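Local coordinates for DUF6836 domain-containing protein (Clostridium leptum, PDB 4PW1), which is of unknown function but folds as a nine-stranded antiparallel beta sheet surrounded by alpha-helices, at residues W62-E65 / E66-L70; E40-E44 / E45-F49; R118-T121 / A122-D126; I204-L207 / V208-E212. All coordinates share one frame; numbering follows the deposited sequence.

Interaction 1 (W62-E65 / E66-L70); sequences WTDE and ELYPL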
loop_
_atom_site.group_PDB
_atom_site.type_symbol
_atom_site.label_atom_id
_atom_site.label_comp_id
_atom_site.label_asym_id
_atom_site.label_seq_id
_atom_site.Cartn_x
_atom_site.Cartn_y
_atom_site.Cartn_z
ATOM N N TRP B 62 -23.170 9.424 -19.634
ATOM C CA TRP B 62 -23.865 10.500 -18.910
ATOM C C TRP B 62 -23.525 11.860 -19.518
ATOM O O TRP B 62 -22.369 12.133 -19.880
ATOM C CB TRP B 62 -23.483 10.552 -17.425
ATOM C CG TRP B 62 -23.662 9.264 -16.705
ATOM C CD1 TRP B 62 -24.780 8.809 -16.083
ATOM C CD2 TRP B 62 -22.667 8.240 -16.570
ATOM N NE1 TRP B 62 -24.521 7.574 -15.516
ATOM C CE2 TRP B 62 -23.232 7.210 -15.810
ATOM C CE3 TRP B 62 -21.337 8.113 -17.010
ATOM C CZ2 TRP B 62 -22.532 6.036 -15.506
ATOM C CZ3 TRP B 62 -20.633 6.970 -16.687
ATOM C CH2 TRP B 62 -21.241 5.934 -15.952
ATOM N N THR B 63 -24.518 12.729 -19.562
ATOM C CA THR B 63 -24.324 14.096 -20.039
ATOM C C THR B 63 -23.806 15.003 -18.921
ATOM O O THR B 63 -23.793 14.633 -17.721
ATOM C CB THR B 63 -25.652 14.686 -20.499
ATOM O OG1 THR B 63 -26.524 14.766 -19.360
ATOM C CG2 THR B 63 -26.288 13.810 -21.604
ATOM N N ASP B 64 -23.427 16.209 -19.310
ATOM C CA ASP B 64 -22.971 17.207 -18.352
ATOM C C ASP B 64 -24.066 17.570 -17.358
ATOM O O ASP B 64 -23.819 17.744 -16.174
ATOM C CB ASP B 64 -22.461 18.463 -19.092
ATOM C CG ASP B 64 -21.086 18.243 -19.722
ATOM O OD1 ASP B 64 -20.433 17.221 -19.467
ATOM O OD2 ASP B 64 -20.621 19.087 -20.461
ATOM N N GLU B 65 -25.286 17.656 -17.855
ATOM C CA GLU B 65 -26.426 17.942 -17.012
ATOM C C GLU B 65 -26.586 16.886 -15.929
ATOM O O GLU B 65 -26.862 17.213 -14.784
ATOM C CB GLU B 65 -27.708 18.045 -17.849
ATOM C CG GLU B 65 -28.912 18.264 -16.948
ATOM C CD GLU B 65 -30.215 18.648 -17.646
ATOM O OE1 GLU B 65 -30.273 18.674 -18.889
ATOM O OE2 GLU B 65 -31.197 18.902 -16.901
ATOM N N GLU B 66 -26.347 15.625 -16.250
ATOM C CA GLU B 66 -26.391 14.557 -15.209
ATOM C C GLU B 66 -25.142 14.543 -14.302
ATOM O O GLU B 66 -25.234 14.312 -13.110
ATOM C CB GLU B 66 -26.541 13.183 -15.867
ATOM C CG GLU B 66 -27.700 13.063 -16.850
ATOM C CD GLU B 66 -27.749 11.774 -17.704
ATOM O OE1 GLU B 66 -26.844 11.441 -18.495
ATOM O OE2 GLU B 66 -28.768 11.087 -17.611
ATOM N N LEU B 67 -23.961 14.795 -14.853
ATOM C CA LEU B 67 -22.727 14.703 -14.042
ATOM C C LEU B 67 -22.437 15.939 -13.181
ATOM O O LEU B 67 -21.927 15.799 -12.082
ATOM C CB LEU B 67 -21.516 14.453 -14.935
ATOM C CG LEU B 67 -21.582 13.103 -15.657
ATOM C CD1 LEU B 67 -20.381 12.980 -16.572
ATOM C CD2 LEU B 67 -21.652 11.949 -14.632
ATOM N N TYR B 68 -22.707 17.144 -13.702
ATOM C CA TYR B 68 -22.291 18.389 -13.005
ATOM C C TYR B 68 -22.747 18.445 -11.557
ATOM O O TYR B 68 -21.941 18.673 -10.685
ATOM C CB TYR B 68 -22.766 19.640 -13.772
ATOM C CG TYR B 68 -21.720 20.197 -14.713
ATOM C CD1 TYR B 68 -21.088 19.383 -15.652
ATOM C CD2 TYR B 68 -21.382 21.532 -14.667
ATOM C CE1 TYR B 68 -20.136 19.865 -16.514
ATOM C CE2 TYR B 68 -20.448 22.053 -15.543
ATOM C CZ TYR B 68 -19.839 21.233 -16.466
ATOM O OH TYR B 68 -18.898 21.739 -17.287
ATOM N N PRO B 69 -24.016 18.118 -11.283
ATOM C CA PRO B 69 -24.426 18.128 -9.896
ATOM C C PRO B 69 -23.719 17.121 -8.996
ATOM O O PRO B 69 -23.753 17.282 -7.793
ATOM C CB PRO B 69 -25.921 17.781 -9.954
ATOM C CG PRO B 69 -26.354 18.112 -11.357
ATOM C CD PRO B 69 -25.146 17.831 -12.200
ATOM N N LEU B 70 -23.082 16.103 -9.562
ATOM C CA LEU B 70 -22.465 15.051 -8.754
ATOM C C LEU B 70 -20.951 15.219 -8.617
ATOM O O LEU B 70 -20.322 14.611 -7.761
ATOM C CB LEU B 70 -22.745 13.685 -9.373
ATOM C CG LEU B 70 -24.223 13.339 -9.587
ATOM C CD1 LEU B 70 -24.340 11.986 -10.246
ATOM C CD2 LEU B 70 -24.952 13.334 -8.254
#
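Two torsions bring Thr63 and Glu66 together: OG1 of Thr63 sits between its backbone N and carbonyl carbon (chi1 64°), facing the first turn of the helix, while CG of Glu66 lies anti to its carbonyl carbon (chi1 -53°) and the extended chain beyond it runs back toward the residue before the helix. The result is a capping box with Thr63 as N-cap. Glu66 N donates to Thr63 OG1 over 3.2 Å, and Thr63 N returns a bond of 2.9 Å to Glu66 OE1, which receives it on its anti lone pair, the side away from OE2. Two backbone amides of the helix start are thereby supplied with side-chain acceptors.

In the backbone, Leu67 N reaches Thr63 O at 2.9 Å. An apolar contact runs alongside: the CD2 branch of Leu67 meets Trp62 CB at 3.6 Å, the two side chains crossing at about a right angle. One residue further on, Tyr68 and Asp64 point the same way, with Tyr68 CE1 beside Asp64 CG at 3.7 Å and the ring and carboxylate planes 43° apart.

Helix 44-58 and strand 80-89 are the neighbours. Arg55 of the helix forms a salt bridge with Asp64, and Tyr68 packs on Val47 and Ser48; on the sheet side, Trp62 NE1 donates to Thr89 O while Trp62 and Leu67 pack on Leu88 of strand 80-89.

Interaction 2 (E40-E44 / E45-F49); sequences ELFEE and EIVSF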
loop_
_atom_site.group_PDB
_atom_site.type_symbol
_atom_site.label_atom_id
_atom_site.label_comp_id
_atom_site.label_asym_id
_atom_site.label_seq_id
_atom_site.Cartn_x
_atom_site.Cartn_y
_atom_site.Cartn_z
ATOM N N GLU B 40 -14.968 21.137 0.094
ATOM C CA GLU B 40 -15.622 21.235 -1.193
ATOM C C GLU B 40 -15.399 22.607 -1.785
ATOM O O GLU B 40 -15.648 23.628 -1.124
ATOM C CB GLU B 40 -17.146 21.077 -1.074
ATOM C CG GLU B 40 -17.616 19.672 -0.918
ATOM C CD GLU B 40 -19.117 19.531 -1.185
ATOM O OE1 GLU B 40 -19.772 20.467 -1.711
ATOM O OE2 GLU B 40 -19.625 18.446 -0.891
ATOM N N LEU B 41 -15.000 22.610 -3.033
ATOM C CA LEU B 41 -14.703 23.829 -3.752
ATOM C C LEU B 41 -15.062 23.564 -5.218
ATOM O O LEU B 41 -14.444 22.697 -5.860
ATOM C CB LEU B 41 -13.203 24.134 -3.663
ATOM C CG LEU B 41 -12.667 25.330 -4.489
ATOM C CD1 LEU B 41 -13.259 26.642 -3.994
ATOM C CD2 LEU B 41 -11.154 25.418 -4.422
ATOM N N PHE B 42 -15.990 24.349 -5.752
ATOM C CA PHE B 42 -16.480 24.216 -7.128
ATOM C C PHE B 42 -15.649 25.116 -8.020
ATOM O O PHE B 42 -15.633 26.297 -7.816
ATOM C CB PHE B 42 -17.963 24.660 -7.265
ATOM C CG PHE B 42 -18.463 24.611 -8.695
ATOM C CD1 PHE B 42 -18.884 23.433 -9.222
ATOM C CD2 PHE B 42 -18.483 25.752 -9.516
ATOM C CE1 PHE B 42 -19.326 23.328 -10.529
ATOM C CE2 PHE B 42 -18.934 25.651 -10.837
ATOM C CZ PHE B 42 -19.319 24.422 -11.345
ATOM N N GLU B 43 -15.002 24.544 -9.031
ATOM C CA GLU B 43 -14.288 25.284 -10.048
ATOM C C GLU B 43 -14.700 24.687 -11.377
ATOM O O GLU B 43 -14.404 23.516 -11.686
ATOM C CB GLU B 43 -12.774 25.113 -9.845
ATOM C CG GLU B 43 -12.260 25.762 -8.571
ATOM C CD GLU B 43 -10.900 25.206 -8.125
ATOM O OE1 GLU B 43 -10.764 23.980 -7.901
ATOM O OE2 GLU B 43 -9.962 25.997 -8.063
ATOM N N GLU B 44 -15.337 25.498 -12.203
ATOM C CA GLU B 44 -16.021 24.992 -13.396
ATOM C C GLU B 44 -15.139 24.293 -14.412
ATOM O O GLU B 44 -15.553 23.292 -15.008
ATOM C CB GLU B 44 -16.842 26.095 -14.094
ATOM C CG GLU B 44 -17.926 25.520 -14.986
ATOM C CD GLU B 44 -17.391 25.161 -16.377
ATOM O OE1 GLU B 44 -16.379 25.759 -16.750
ATOM O OE2 GLU B 44 -17.921 24.267 -17.065
ATOM N N GLU B 45 -13.932 24.793 -14.605
ATOM C CA GLU B 45 -12.995 24.165 -15.547
ATOM C C GLU B 45 -12.582 22.773 -15.085
ATOM O O GLU B 45 -12.304 21.881 -15.913
ATOM C CB GLU B 45 -11.733 25.010 -15.702
ATOM C CG GLU B 45 -12.013 26.349 -16.371
ATOM C CD GLU B 45 -10.858 26.822 -17.232
ATOM O OE1 GLU B 45 -10.850 26.565 -18.480
ATOM O OE2 GLU B 45 -9.953 27.425 -16.639
ATOM N N ILE B 46 -12.521 22.587 -13.774
ATOM C CA ILE B 46 -12.174 21.275 -13.261
ATOM C C ILE B 46 -13.355 20.337 -13.437
ATOM O O ILE B 46 -13.187 19.189 -13.884
ATOM C CB ILE B 46 -11.651 21.354 -11.820
ATOM C CG1 ILE B 46 -10.255 21.998 -11.910
ATOM C CG2 ILE B 46 -11.563 19.962 -11.239
ATOM C CD1 ILE B 46 -9.602 22.329 -10.610
ATOM N N VAL B 47 -14.550 20.845 -13.171
ATOM C CA VAL B 47 -15.746 20.052 -13.363
ATOM C C VAL B 47 -15.922 19.608 -14.820
ATOM O O VAL B 47 -16.164 18.454 -15.082
ATOM C CB VAL B 47 -16.978 20.755 -12.810
ATOM C CG1 VAL B 47 -18.243 19.949 -13.124
ATOM C CG2 VAL B 47 -16.831 20.940 -11.301
ATOM N N SER B 48 -15.747 20.531 -15.768
ATOM C CA SER B 48 -15.857 20.210 -17.160
ATOM C C SER B 48 -14.852 19.147 -17.555
ATOM O O SER B 48 -15.195 18.171 -18.229
ATOM C CB SER B 48 -15.622 21.502 -17.979
ATOM O OG SER B 48 -15.596 21.128 -19.305
ATOM N N PHE B 49 -13.599 19.319 -17.136
ATOM C CA PHE B 49 -12.602 18.343 -17.421
ATOM C C PHE B 49 -12.956 16.948 -16.834
ATOM O O PHE B 49 -12.756 15.904 -17.485
ATOM C CB PHE B 49 -11.240 18.811 -16.896
ATOM C CG PHE B 49 -10.157 17.778 -17.065
ATOM C CD1 PHE B 49 -9.487 17.650 -18.254
ATOM C CD2 PHE B 49 -9.826 16.930 -16.020
ATOM C CE1 PHE B 49 -8.508 16.680 -18.428
ATOM C CE2 PHE B 49 -8.848 15.952 -16.187
ATOM C CZ PHE B 49 -8.188 15.814 -17.395
#
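Backbone bonds, apolar packing and carboxylate contacts meet where Phe42, Glu43 and Glu44 adjoin the first turn of helix 44-58. Among the backbone bonds, Glu43 O accepts twice. The bond from Val47 N, 3.1 Å long, is nearly straight (163° at the hydrogen). Ile46 N also approaches Glu43 O, at 3.0 Å, but the bent geometry makes this bond weak. One step on, Ser48 N donates to Glu44 O over 2.9 Å, continuing the helical pattern.

The apolar contact joins Phe42 to Val47. With CG of Phe42 anti to the backbone N (chi1 176°), the ring is directed toward the helix, and its CE1 meets the CG2 branch of Val47 at 3.5 Å. The two side chains cross at about a right angle.

Of the carboxylates, Glu43 runs side by side with Ile46, pointing the same way, so that Glu43 OE1 lies 3.4 Å from the methyl Ile46 CD1; its charge is paired with Arg81 through a salt bridge. Glu44 bends at chi2 (-84°), which turns the carboxylate forward toward the next turn, so that Glu44 OE2 lies 3.7 Å from Ser48 CB. The polar partner of this oxygen is Tyr68 OH.

The arrangement is that of a helix N-terminus, with Glu43 at the N-cap position: an extended segment following strand 39-40, outermost in the sheet of this chain, turns into helix 44-58, one of the helices around the antiparallel sheet.

Interaction 3 (R118-T121 / A122-D126); sequences REAT and ADEMD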
loop_
_atom_site.group_PDB
_atom_site.type_symbol
_atom_site.label_atom_id
_atom_site.label_comp_id
_atom_site.label_asym_id
_atom_site.label_seq_id
_atom_site.Cartn_x
_atom_site.Cartn_y
_atom_site.Cartn_z
ATOM N N ARG B 118 -17.718 -9.276 -11.329
ATOM C CA ARG B 118 -17.381 -10.525 -10.636
ATOM C C ARG B 118 -15.886 -10.607 -10.312
ATOM O O ARG B 118 -15.032 -9.966 -10.942
ATOM C CB ARG B 118 -17.806 -11.756 -11.425
ATOM C CG ARG B 118 -17.123 -11.887 -12.734
ATOM C CD ARG B 118 -17.605 -13.130 -13.444
ATOM N NE ARG B 118 -16.864 -13.206 -14.682
ATOM C CZ ARG B 118 -15.723 -13.837 -14.837
ATOM N NH1 ARG B 118 -15.164 -14.516 -13.818
ATOM N NH2 ARG B 118 -15.134 -13.776 -16.019
ATOM N N GLU B 119 -15.596 -11.436 -9.333
ATOM C CA GLU B 119 -14.244 -11.672 -8.915
ATOM C C GLU B 119 -13.557 -12.590 -9.908
ATOM O O GLU B 119 -14.051 -13.669 -10.225
ATOM C CB GLU B 119 -14.273 -12.300 -7.525
ATOM C CG GLU B 119 -12.912 -12.508 -6.900
ATOM C CD GLU B 119 -13.027 -13.076 -5.497
ATOM O OE1 GLU B 119 -13.716 -12.448 -4.665
ATOM O OE2 GLU B 119 -12.442 -14.152 -5.236
ATOM N N ALA B 120 -12.428 -12.156 -10.437
ATOM C CA ALA B 120 -11.644 -13.007 -11.350
ATOM C C ALA B 120 -11.078 -14.189 -10.589
ATOM O O ALA B 120 -10.658 -14.029 -9.458
ATOM C CB ALA B 120 -10.491 -12.207 -11.923
ATOM N N THR B 121 -11.047 -15.347 -11.204
ATOM C CA THR B 121 -10.377 -16.525 -10.612
ATOM C C THR B 121 -8.859 -16.366 -10.751
ATOM O O THR B 121 -8.367 -15.510 -11.509
ATOM C CB THR B 121 -10.787 -17.811 -11.330
ATOM O OG1 THR B 121 -10.453 -17.689 -12.714
ATOM C CG2 THR B 121 -12.291 -18.066 -11.207
ATOM N N ALA B 122 -8.120 -17.199 -10.038
ATOM C CA ALA B 122 -6.652 -17.258 -10.156
ATOM C C ALA B 122 -6.203 -17.460 -11.622
ATOM O O ALA B 122 -5.298 -16.772 -12.109
ATOM C CB ALA B 122 -6.114 -18.380 -9.273
ATOM N N ASP B 123 -6.869 -18.372 -12.326
ATOM C CA ASP B 123 -6.549 -18.626 -13.734
ATOM C C ASP B 123 -6.811 -17.436 -14.652
ATOM O O ASP B 123 -6.021 -17.168 -15.551
ATOM C CB ASP B 123 -7.322 -19.836 -14.254
ATOM C CG ASP B 123 -6.700 -21.165 -13.812
ATOM O OD1 ASP B 123 -5.547 -21.175 -13.328
ATOM O OD2 ASP B 123 -7.367 -22.211 -13.952
ATOM N N GLU B 124 -7.910 -16.725 -14.412
ATOM C CA GLU B 124 -8.236 -15.533 -15.191
ATOM C C GLU B 124 -7.216 -14.449 -14.941
ATOM O O GLU B 124 -6.858 -13.734 -15.854
ATOM C CB GLU B 124 -9.642 -15.026 -14.841
ATOM C CG GLU B 124 -10.728 -15.950 -15.388
ATOM C CD GLU B 124 -12.127 -15.608 -14.904
ATOM O OE1 GLU B 124 -12.293 -15.038 -13.817
ATOM O OE2 GLU B 124 -13.083 -15.903 -15.634
HETATM N N MSE B 125 -6.755 -14.326 -13.690
HETATM C CA MSE B 125 -5.735 -13.341 -13.344
HETATM C C MSE B 125 -4.473 -13.656 -14.092
HETATM O O MSE B 125 -3.854 -12.761 -14.658
HETATM C CB MSE B 125 -5.480 -13.239 -11.846
HETATM C CG MSE B 125 -6.602 -12.447 -11.208
HETATM SE SE MSE B 125 -6.150 -10.549 -11.280
HETATM C CE MSE B 125 -7.456 -10.154 -9.875
ATOM N N ASP B 126 -4.079 -14.924 -14.097
ATOM C CA ASP B 126 -2.860 -15.318 -14.785
ATOM C C ASP B 126 -2.972 -15.072 -16.299
ATOM O O ASP B 126 -2.030 -14.567 -16.890
ATOM C CB ASP B 126 -2.477 -16.775 -14.492
ATOM C CG ASP B 126 -1.916 -16.963 -13.083
ATOM O OD1 ASP B 126 -1.544 -15.962 -12.401
ATOM O OD2 ASP B 126 -1.845 -18.132 -12.644
#
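Arg118 and Thr121 grip the same carboxylate, that of Glu124, so that a salt bridge is added to a capping box at the start of helix 122-141. Thr121 is the N-cap: its OG1 accepts from Glu124 N at 3.2 Å, and Thr121 N donates back to Glu124 OE1 over 2.9 Å, meeting that oxygen on its anti side but 28° out of the carboxylate plane.

Arg118 comes in end-on, with an extended chain from CG to NE that carries the guanidinium to the far end of Glu124. Its NH1 bonds to Glu124 OE1 at 2.9 Å, on the syn lone pair, and its NH2 to Glu124 OE2 at 3.0 Å, which it meets from above the carboxylate plane. The pairing is not coplanar, since guanidinium and carboxylate planes stand 50° apart. Glu124 OE1 thus accepts two donors, on its syn and anti sides, and the carboxylate is held against rotation from both. The positive charge would be expected to favour the ionised form of Glu124.

Apart from the polar network, Ala120 CB packs on Met125 CG, of a selenomethionine, at 4.0 Å. The loop before the helix is itself fixed by Asn220, which accepts from Ala120 N and donates to Arg118 O, while Ala120 also rests on Pro240 and Ile241. The i to i+4 bond from Met125 N to Thr121 O, 3.0 Å long, continues from the box into the helix.

Interaction 4 (I204-L207 / V208-E212); sequences IWEL and VLKSE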
loop_
_atom_site.group_PDB
_atom_site.type_symbol
_atom_site.label_atom_id
_atom_site.label_comp_id
_atom_site.label_asym_id
_atom_site.label_seq_id
_atom_site.Cartn_x
_atom_site.Cartn_y
_atom_site.Cartn_z
ATOM N N ILE B 204 3.589 9.655 -19.532
ATOM C CA ILE B 204 2.913 8.379 -19.389
ATOM C C ILE B 204 3.423 7.389 -20.441
ATOM O O ILE B 204 3.774 6.235 -20.134
ATOM C CB ILE B 204 1.370 8.582 -19.483
ATOM C CG1 ILE B 204 0.873 9.381 -18.269
ATOM C CG2 ILE B 204 0.661 7.262 -19.532
ATOM C CD1 ILE B 204 -0.525 9.948 -18.463
ATOM N N TRP B 205 3.485 7.854 -21.686
ATOM C CA TRP B 205 3.971 7.031 -22.761
ATOM C C TRP B 205 5.402 6.591 -22.536
ATOM O O TRP B 205 5.738 5.400 -22.700
ATOM C CB TRP B 205 3.819 7.841 -24.046
ATOM C CG TRP B 205 4.249 7.231 -25.286
ATOM C CD1 TRP B 205 3.527 6.382 -26.084
ATOM C CD2 TRP B 205 5.505 7.413 -25.916
ATOM N NE1 TRP B 205 4.261 6.060 -27.209
ATOM C CE2 TRP B 205 5.481 6.675 -27.122
ATOM C CE3 TRP B 205 6.641 8.177 -25.622
ATOM C CZ2 TRP B 205 6.550 6.699 -28.021
ATOM C CZ3 TRP B 205 7.728 8.138 -26.491
ATOM C CH2 TRP B 205 7.670 7.412 -27.672
ATOM N N GLU B 206 6.259 7.547 -22.175
ATOM C CA GLU B 206 7.667 7.266 -21.990
ATOM C C GLU B 206 7.920 6.264 -20.831
ATOM O O GLU B 206 8.806 5.413 -20.922
ATOM C CB GLU B 206 8.464 8.541 -21.728
ATOM C CG GLU B 206 9.969 8.325 -21.676
ATOM C CD GLU B 206 10.707 9.552 -21.203
ATOM O OE1 GLU B 206 10.495 9.851 -20.018
ATOM O OE2 GLU B 206 11.458 10.234 -21.990
ATOM N N LEU B 207 7.168 6.375 -19.753
ATOM C CA LEU B 207 7.330 5.412 -18.684
ATOM C C LEU B 207 7.025 3.999 -19.126
ATOM O O LEU B 207 7.816 3.064 -18.848
ATOM C CB LEU B 207 6.420 5.726 -17.535
ATOM C CG LEU B 207 6.952 6.847 -16.675
ATOM C CD1 LEU B 207 5.814 7.323 -15.788
ATOM C CD2 LEU B 207 8.170 6.391 -15.894
ATOM N N VAL B 208 5.934 3.823 -19.861
ATOM C CA VAL B 208 5.601 2.484 -20.314
ATOM C C VAL B 208 6.659 1.980 -21.309
ATOM O O VAL B 208 6.989 0.780 -21.367
ATOM C CB VAL B 208 4.186 2.429 -20.909
ATOM C CG1 VAL B 208 3.873 1.045 -21.457
ATOM C CG2 VAL B 208 3.189 2.772 -19.856
ATOM N N LEU B 209 7.210 2.893 -22.101
ATOM C CA LEU B 209 8.149 2.491 -23.128
ATOM C C LEU B 209 9.492 2.123 -22.546
ATOM O O LEU B 209 10.142 1.200 -23.030
ATOM C CB LEU B 209 8.350 3.651 -24.108
ATOM C CG LEU B 209 9.301 3.452 -25.258
ATOM C CD1 LEU B 209 8.799 2.376 -26.193
ATOM C CD2 LEU B 209 9.477 4.769 -26.015
ATOM N N LYS B 210 9.929 2.853 -21.525
ATOM C CA LYS B 210 11.328 2.747 -21.098
ATOM C C LYS B 210 11.515 2.061 -19.769
ATOM O O LYS B 210 12.633 1.753 -19.398
ATOM C CB LYS B 210 11.966 4.129 -21.043
ATOM C CG LYS B 210 11.976 4.766 -22.436
ATOM C CD LYS B 210 12.864 5.980 -22.568
ATOM C CE LYS B 210 12.969 6.337 -24.051
ATOM N NZ LYS B 210 13.636 7.628 -24.321
ATOM N N SER B 211 10.452 1.829 -19.026
ATOM C CA SER B 211 10.638 1.197 -17.735
ATOM C C SER B 211 10.399 -0.302 -17.856
ATOM O O SER B 211 9.648 -0.781 -18.713
ATOM C CB SER B 211 9.675 1.793 -16.701
ATOM O OG SER B 211 9.714 1.029 -15.478
ATOM N N GLU B 212 10.999 -1.025 -16.924
ATOM C CA GLU B 212 10.587 -2.360 -16.595
ATOM C C GLU B 212 9.090 -2.378 -16.226
ATOM O O GLU B 212 8.579 -1.478 -15.548
ATOM C CB GLU B 212 11.428 -2.813 -15.385
ATOM C CG GLU B 212 11.076 -4.166 -14.806
ATOM C CD GLU B 212 11.953 -4.550 -13.600
ATOM O OE1 GLU B 212 12.356 -3.657 -12.805
ATOM O OE2 GLU B 212 12.233 -5.766 -13.444
#
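Trp205 and Leu209, one helical turn apart, meet through a CH-pi contact: Leu209 CD2 stands over one face of the indole, 4.0 Å from the centroid of the six-membered ring and 26° off its normal. Of the ring atoms, Trp205 CH2 is nearest to Leu209 CD2, at 3.6 Å. Both side chains have CG anti to the backbone N (chi1 180° in each), which sends them the same way and side by side.

Glu206 and Lys210 make a second, looser pair on the same helix. Their aliphatic parts touch, Glu206 CG to Lys210 CD at 3.8 Å, but the charged ends stay 4.1 Å apart between Glu206 OE2 and Lys210 NZ, too far for a salt bridge. Glu206 OE2 is instead hydrogen-bonded to Tyr202, one turn earlier.

Backbone bonds set this spacing. Leu209 N donates to Trp205 O over 3.0 Å and Lys210 N to Glu206 O over 2.9 Å. At the C-terminal end, Leu207 O accepts from Ser211 N at 2.9 Å, although Ser211 has already left helical geometry.

The indole is fixed from outside: Trp205 NE1 donates to Pro143 O, and its ring meets that of Phe139 with planes at about 85°. Helix 198-210 packs on helix 122-141 through Leu209 on Phe139 and Leu140, on helix 173-190 through Val208 on Phe174 and Phe178, and on strand 233-239 through Ile204, Leu207 and Val208 on Met234.

In the fold
All four contacts are local and belong to helices packed around one antiparallel sheet. Interactions 1 and 2 are joined directly, their centres 12 Å apart: Tyr68 OH lies 2.7 Å from Glu44 OE2, a probable hydrogen bond. Interactions 1 and 3 are both capping boxes at helix starts, yet their nearest atoms are about 16 Å apart. Interaction 4 is at a helix end, on the opposite side of the chain's centre from interaction 1; its nearest atoms are about 10 Å from those of interaction 2, without touching. A bound glycerol, probably from crystallisation, lies about 4 Å from the side chain of Trp62, and the side chain of Ile46 has one at a similar distance; no active site is known.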